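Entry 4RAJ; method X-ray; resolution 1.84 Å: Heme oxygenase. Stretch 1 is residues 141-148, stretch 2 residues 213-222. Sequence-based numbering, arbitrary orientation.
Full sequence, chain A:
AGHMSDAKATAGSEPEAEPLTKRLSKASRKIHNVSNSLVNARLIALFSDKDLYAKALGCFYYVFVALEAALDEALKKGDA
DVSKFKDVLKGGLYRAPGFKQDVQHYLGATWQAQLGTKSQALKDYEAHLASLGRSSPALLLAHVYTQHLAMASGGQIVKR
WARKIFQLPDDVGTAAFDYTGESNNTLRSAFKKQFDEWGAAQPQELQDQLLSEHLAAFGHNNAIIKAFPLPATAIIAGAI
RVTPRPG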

ATOM      1  N   LEU A 141       9.316   1.445   7.321  1.00 20.94           N
ATOM      2  CA  LEU A 141       8.479   2.597   7.651  1.00 19.80           C
ATOM      3  C   LEU A 141       8.352   3.555   6.474  1.00 22.95           C
ATOM      4  O   LEU A 141       7.346   4.256   6.349  1.00 21.92           O
ATOM      5  CB  LEU A 141       9.024   3.323   8.896  1.00 22.91           C
ATOM      6  CG  LEU A 141       9.018   2.549  10.222  1.00 24.63           C
ATOM      7  CD1 LEU A 141       9.841   3.299  11.272  1.00 26.10           C
ATOM      8  CD2 LEU A 141       7.605   2.316  10.744  1.00 23.81           C
ATOM      9  N   ALA A 142       9.352   3.558   5.587  1.00 18.28           N
ATOM     10  CA  ALA A 142       9.279   4.331   4.360  1.00 20.43           C
ATOM     11  C   ALA A 142       8.229   3.745   3.441  1.00 23.04           C
ATOM     12  O   ALA A 142       7.564   4.479   2.706  1.00 23.41           O
ATOM     13  CB  ALA A 142      10.648   4.369   3.655  1.00 23.01           C
ATOM     14  N   HIS A 143       8.075   2.425   3.471  1.00 17.78           N
ATOM     15  CA  HIS A 143       7.052   1.813   2.641  1.00 17.01           C
ATOM     16  C   HIS A 143       5.651   1.964   3.214  1.00 19.05           C
ATOM     17  O   HIS A 143       4.676   2.033   2.458  1.00 21.98           O
ATOM     18  CB  HIS A 143       7.349   0.339   2.374  1.00 22.15           C
ATOM     19  CG  HIS A 143       8.600   0.112   1.590  1.00 31.21           C
ATOM     20  ND1 HIS A 143       8.625  -0.698   0.477  1.00 38.14           N
ATOM     21  CD2 HIS A 143       9.887   0.448   1.837  1.00 38.09           C
ATOM     22  CE1 HIS A 143       9.853  -0.731  -0.009  1.00 37.57           C
ATOM     23  NE2 HIS A 143      10.643  -0.063   0.811  1.00 27.82           N
ATOM     24  N   VAL A 144       5.552   2.018   4.531  1.00 18.86           N
ATOM     25  CA  VAL A 144       4.294   2.384   5.168  1.00 19.39           C
ATOM     26  C   VAL A 144       3.901   3.791   4.738  1.00 26.54           C
ATOM     27  O   VAL A 144       2.750   4.046   4.383  1.00 23.25           O
ATOM     28  CB  VAL A 144       4.399   2.334   6.703  1.00 24.80           C
ATOM     29  CG1 VAL A 144       3.120   2.894   7.353  1.00 21.25           C
ATOM     30  CG2 VAL A 144       4.661   0.913   7.165  1.00 20.45           C
ATOM     31  N   TYR A 145       4.874   4.702   4.756  1.00 22.43           N
ATOM     32  CA  TYR A 145       4.610   6.097   4.415  1.00 26.23           C
ATOM     33  C   TYR A 145       4.013   6.204   3.014  1.00 23.61           C
ATOM     34  O   TYR A 145       3.028   6.922   2.795  1.00 25.54           O
ATOM     35  CB  TYR A 145       5.895   6.947   4.525  1.00 24.59           C
ATOM     36  CG  TYR A 145       5.684   8.388   4.115  1.00 26.66           C
ATOM     37  CD1 TYR A 145       4.877   9.228   4.869  1.00 36.03           C
ATOM     38  CD2 TYR A 145       6.300   8.915   2.985  1.00 29.53           C
ATOM     39  CE1 TYR A 145       4.670  10.551   4.504  1.00 37.41           C
ATOM     40  CE2 TYR A 145       6.103  10.246   2.614  1.00 32.99           C
ATOM     41  CZ  TYR A 145       5.285  11.057   3.381  1.00 36.66           C
ATOM     42  OH  TYR A 145       5.073  12.375   3.032  1.00 36.92           O
ATOM     43  N   THR A 146       4.582   5.439   2.087  1.00 18.32           N
ATOM     44  CA  THR A 146       4.175   5.439   0.691  1.00 19.67           C
ATOM     45  C   THR A 146       2.856   4.716   0.423  1.00 22.33           C
ATOM     46  O   THR A 146       1.981   5.246  -0.257  1.00 23.96           O
ATOM     47  CB  THR A 146       5.243   4.774  -0.186  1.00 22.53           C
ATOM     48  OG1 THR A 146       6.530   5.365   0.086  1.00 29.50           O
ATOM     49  CG2 THR A 146       4.903   4.931  -1.665  1.00 24.64           C
ATOM     50  N   GLN A 147       2.748   3.499   0.948  1.00 17.52           N
ATOM     51  CA  GLN A 147       1.649   2.584   0.639  1.00 20.90           C
ATOM     52  C   GLN A 147       0.426   2.834   1.502  1.00 22.91           C
ATOM     53  O   GLN A 147      -0.672   3.055   0.999  1.00 19.73           O
ATOM     54  CB  GLN A 147       2.104   1.131   0.820  1.00 16.32           C
ATOM     55  CG  GLN A 147       3.372   0.738   0.008  1.00 18.10           C
ATOM     56  CD  GLN A 147       3.088   0.563  -1.465  1.00 21.04           C
ATOM     57  OE1 GLN A 147       2.020   0.931  -1.948  1.00 23.35           O
ATOM     58  NE2 GLN A 147       4.045  -0.022  -2.197  1.00 21.37           N
ATOM     59  N   HIS A 148       0.605   2.782   2.814  1.00 19.57           N
ATOM     60  CA  HIS A 148      -0.555   2.862   3.694  1.00 19.06           C
ATOM     61  C   HIS A 148      -1.201   4.230   3.702  1.00 23.91           C
ATOM     62  O   HIS A 148      -2.413   4.347   3.841  1.00 23.13           O
ATOM     63  CB  HIS A 148      -0.164   2.474   5.110  1.00 19.02           C
ATOM     64  CG  HIS A 148       0.068   1.015   5.275  1.00 17.91           C
ATOM     65  ND1 HIS A 148       1.291   0.426   5.039  1.00 17.76           N
ATOM     66  CD2 HIS A 148      -0.770   0.018   5.648  1.00 18.31           C
ATOM     67  CE1 HIS A 148       1.198  -0.874   5.267  1.00 24.20           C
ATOM     68  NE2 HIS A 148      -0.042  -1.148   5.633  1.00 20.37           N
TER
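Stretch 2, residues 213-222: EHLAAFGHNN

Two helical segments far apart in sequence can be held together by small residues at their crossing and by polar side chains along their length, and residues 141-148 and 213-222 of this heme oxygenase illustrate the arrangement well. Both stretches are helical throughout, each part of a helix that begins earlier in the chain and continues beyond it. Backbone hydrogen bonds of the i to i+4 type run along both, for example from T146 N to A142 O (3.2 Å) and from N221 N to A217 O (2.9 Å). The N-to-C directions of the two helices diverge by 48°, with a signed crossing angle of -48°, so stretch 2 lies obliquely across stretch 1 while running in broadly the same sense. The axes approach to 8.3 Å, and the backbones come nearest at A142 and H214, whose CA atoms are 5.2 Å apart. Together the two surfaces bury 484 Å².

Alanines line the close approach. A142 points toward stretch 2, and its CB lies 3.8 Å from E213 CB and 4.0 Å from the backbone N of H214; a methyl group is short enough to let the two main chains come this near. From the other helix, A217 points toward stretch 1, its CB resting 3.6 Å from T146 CG2 and 3.9 Å from Q147 NE2.

The polar contacts are spread along this apolar seam. Near the start of stretch 2, H143 leaves its helix sideways, but its m rotamer brings the imidazole across, and NE2 donates a nearly straight hydrogen bond to E213 OE1 at 2.6 Å. The carbonyl O of E213 lies over one face of the same ring.

At the middle, T146 plays a double part. Its OG1 accepts a hydrogen bond from H214 ND1 at 2.8 Å and donates one to the carbonyl O of A142, at 3.0 Å, one turn back in its own helix. The donated bond fixes the hydroxyl's proton within stretch 1, leaving the oxygen free to receive the imidazole N-H; T146 OG1 lies near the plane of the H214 ring, as a donor nitrogen requires. The threonine methyl serves a different purpose, with CG2 lying over the face of the F218 ring, 4.2 Å from its centroid, in a CH-pi contact. Beside this cluster, Y145 and H214 form an oblique aromatic pair, with centroids 5.4 Å apart and planes at 48°; the closest atoms are Y145 CD2 and H214 ND1, at 3.7 Å.

Farther along, Q147 and N221 pair amide to amide. Q147 NE2 donates to N221 OD1 at 2.8 Å, and N221 ND2 returns a bond to Q147 OE1 at 2.9 Å, both close to linear. Because each carboxamide carries a donor and an acceptor, two such groups facing each other can satisfy both at once. The general lesson is that small side chains admit a close crossing, while well-directed hydrogen bonds link the helices along its length.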

ATOM      1  N   GLU A 213      13.992   4.243  -0.218  1.00 23.16           N
ATOM      2  CA  GLU A 213      12.980   3.206  -0.135  1.00 22.67           C
ATOM      3  C   GLU A 213      11.597   3.745  -0.510  1.00 28.82           C
ATOM      4  O   GLU A 213      10.791   3.017  -1.073  1.00 23.30           O
ATOM      5  CB  GLU A 213      12.965   2.583   1.261  1.00 19.69           C
ATOM      6  CG  GLU A 213      14.184   1.685   1.499  1.00 25.86           C
ATOM      7  CD  GLU A 213      14.269   0.531   0.511  1.00 30.64           C
ATOM      8  OE1 GLU A 213      13.220  -0.085   0.201  1.00 26.57           O
ATOM      9  OE2 GLU A 213      15.390   0.244   0.037  1.00 31.55           O
ATOM     10  N   HIS A 214      11.345   5.016  -0.198  1.00 27.66           N
ATOM     11  CA  HIS A 214      10.127   5.728  -0.612  1.00 27.02           C
ATOM     12  C   HIS A 214      10.014   5.719  -2.152  1.00 27.18           C
ATOM     13  O   HIS A 214       8.974   5.376  -2.707  1.00 22.30           O
ATOM     14  CB  HIS A 214      10.167   7.160  -0.048  1.00 25.23           C
ATOM     15  CG  HIS A 214       9.069   8.066  -0.523  1.00 30.39           C
ATOM     16  ND1 HIS A 214       7.736   7.838  -0.257  1.00 28.36           N
ATOM     17  CD2 HIS A 214       9.122   9.237  -1.205  1.00 28.44           C
ATOM     18  CE1 HIS A 214       7.013   8.822  -0.765  1.00 25.45           C
ATOM     19  NE2 HIS A 214       7.829   9.678  -1.356  1.00 28.36           N
ATOM     20  N   LEU A 215      11.096   6.080  -2.838  1.00 21.88           N
ATOM     21  CA  LEU A 215      11.096   6.059  -4.299  1.00 21.43           C
ATOM     22  C   LEU A 215      10.921   4.631  -4.814  1.00 21.15           C
ATOM     23  O   LEU A 215      10.267   4.401  -5.833  1.00 26.27           O
ATOM     24  CB  LEU A 215      12.400   6.663  -4.846  1.00 24.10           C
ATOM     25  CG  LEU A 215      12.641   8.128  -4.503  1.00 27.54           C
ATOM     26  CD1 LEU A 215      14.035   8.546  -4.985  1.00 22.31           C
ATOM     27  CD2 LEU A 215      11.560   9.006  -5.121  1.00 27.28           C
ATOM     28  N   ALA A 216      11.526   3.671  -4.113  1.00 24.66           N
ATOM     29  CA  ALA A 216      11.484   2.274  -4.550  1.00 25.97           C
ATOM     30  C   ALA A 216      10.059   1.735  -4.505  1.00 24.90           C
ATOM     31  O   ALA A 216       9.679   0.910  -5.339  1.00 23.53           O
ATOM     32  CB  ALA A 216      12.401   1.396  -3.694  1.00 21.17           C
ATOM     33  N   ALA A 217       9.278   2.195  -3.532  1.00 20.25           N
ATOM     34  CA  ALA A 217       7.890   1.742  -3.420  1.00 19.48           C
ATOM     35  C   ALA A 217       7.096   2.170  -4.645  1.00 21.65           C
ATOM     36  O   ALA A 217       6.317   1.383  -5.184  1.00 23.35           O
ATOM     37  CB  ALA A 217       7.251   2.274  -2.139  1.00 20.28           C
ATOM     38  N   PHE A 218       7.296   3.405  -5.106  1.00 24.55           N
ATOM     39  CA  PHE A 218       6.666   3.839  -6.357  1.00 23.72           C
ATOM     40  C   PHE A 218       7.133   2.962  -7.513  1.00 22.34           C
ATOM     41  O   PHE A 218       6.340   2.526  -8.348  1.00 23.05           O
ATOM     42  CB  PHE A 218       6.983   5.303  -6.672  1.00 24.08           C
ATOM     43  CG  PHE A 218       6.188   6.286  -5.876  1.00 25.79           C
ATOM     44  CD1 PHE A 218       4.941   6.709  -6.321  1.00 31.08           C
ATOM     45  CD2 PHE A 218       6.685   6.805  -4.690  1.00 22.95           C
ATOM     46  CE1 PHE A 218       4.200   7.626  -5.593  1.00 31.46           C
ATOM     47  CE2 PHE A 218       5.946   7.720  -3.953  1.00 32.37           C
ATOM     48  CZ  PHE A 218       4.701   8.126  -4.403  1.00 35.37           C
ATOM     49  N   GLY A 219       8.437   2.720  -7.565  1.00 20.25           N
ATOM     50  CA  GLY A 219       9.004   1.927  -8.640  1.00 21.98           C
ATOM     51  C   GLY A 219       8.422   0.526  -8.694  1.00 20.59           C
ATOM     52  O   GLY A 219       8.057   0.030  -9.776  1.00 21.93           O
ATOM     53  N   HIS A 220       8.337  -0.114  -7.528  1.00 18.73           N
ATOM     54  CA  HIS A 220       7.771  -1.453  -7.439  1.00 20.22           C
ATOM     55  C   HIS A 220       6.301  -1.442  -7.849  1.00 18.31           C
ATOM     56  O   HIS A 220       5.844  -2.319  -8.586  1.00 20.36           O
ATOM     57  CB  HIS A 220       7.929  -2.005  -6.024  1.00 20.26           C
ATOM     58  CG  HIS A 220       9.311  -2.500  -5.718  1.00 23.99           C
ATOM     59  ND1 HIS A 220       9.830  -3.646  -6.283  1.00 25.38           N
ATOM     60  CD2 HIS A 220      10.275  -2.012  -4.899  1.00 24.77           C
ATOM     61  CE1 HIS A 220      11.059  -3.836  -5.834  1.00 26.21           C
ATOM     62  NE2 HIS A 220      11.352  -2.862  -4.988  1.00 26.68           N
ATOM     63  N   ASN A 221       5.549  -0.468  -7.329  1.00 19.33           N
ATOM     64  CA  ASN A 221       4.131  -0.372  -7.631  1.00 21.10           C
ATOM     65  C   ASN A 221       3.917  -0.215  -9.119  1.00 22.25           C
ATOM     66  O   ASN A 221       3.046  -0.848  -9.701  1.00 17.53           O
ATOM     67  CB  ASN A 221       3.483   0.803  -6.885  1.00 20.10           C
ATOM     68  CG  ASN A 221       3.159   0.468  -5.448  1.00 25.30           C
ATOM     69  OD1 ASN A 221       3.597  -0.555  -4.931  1.00 23.01           O
ATOM     70  ND2 ASN A 221       2.392   1.332  -4.791  1.00 24.88           N
ATOM     71  N   ASN A 222       4.730   0.623  -9.748  1.00 20.76           N
ATOM     72  CA  ASN A 222       4.550   0.855 -11.186  1.00 21.57           C
ATOM     73  C   ASN A 222       4.825  -0.415 -11.988  1.00 21.69           C
ATOM     74  O   ASN A 222       4.112  -0.729 -12.937  1.00 20.74           O
ATOM     75  CB  ASN A 222       5.443   2.006 -11.648  1.00 22.13           C
ATOM     76  CG  ASN A 222       4.941   3.349 -11.161  1.00 28.78           C
ATOM     77  OD1 ASN A 222       3.887   3.433 -10.517  1.00 25.68           O
ATOM     78  ND2 ASN A 222       5.691   4.405 -11.449  1.00 30.25           N
TER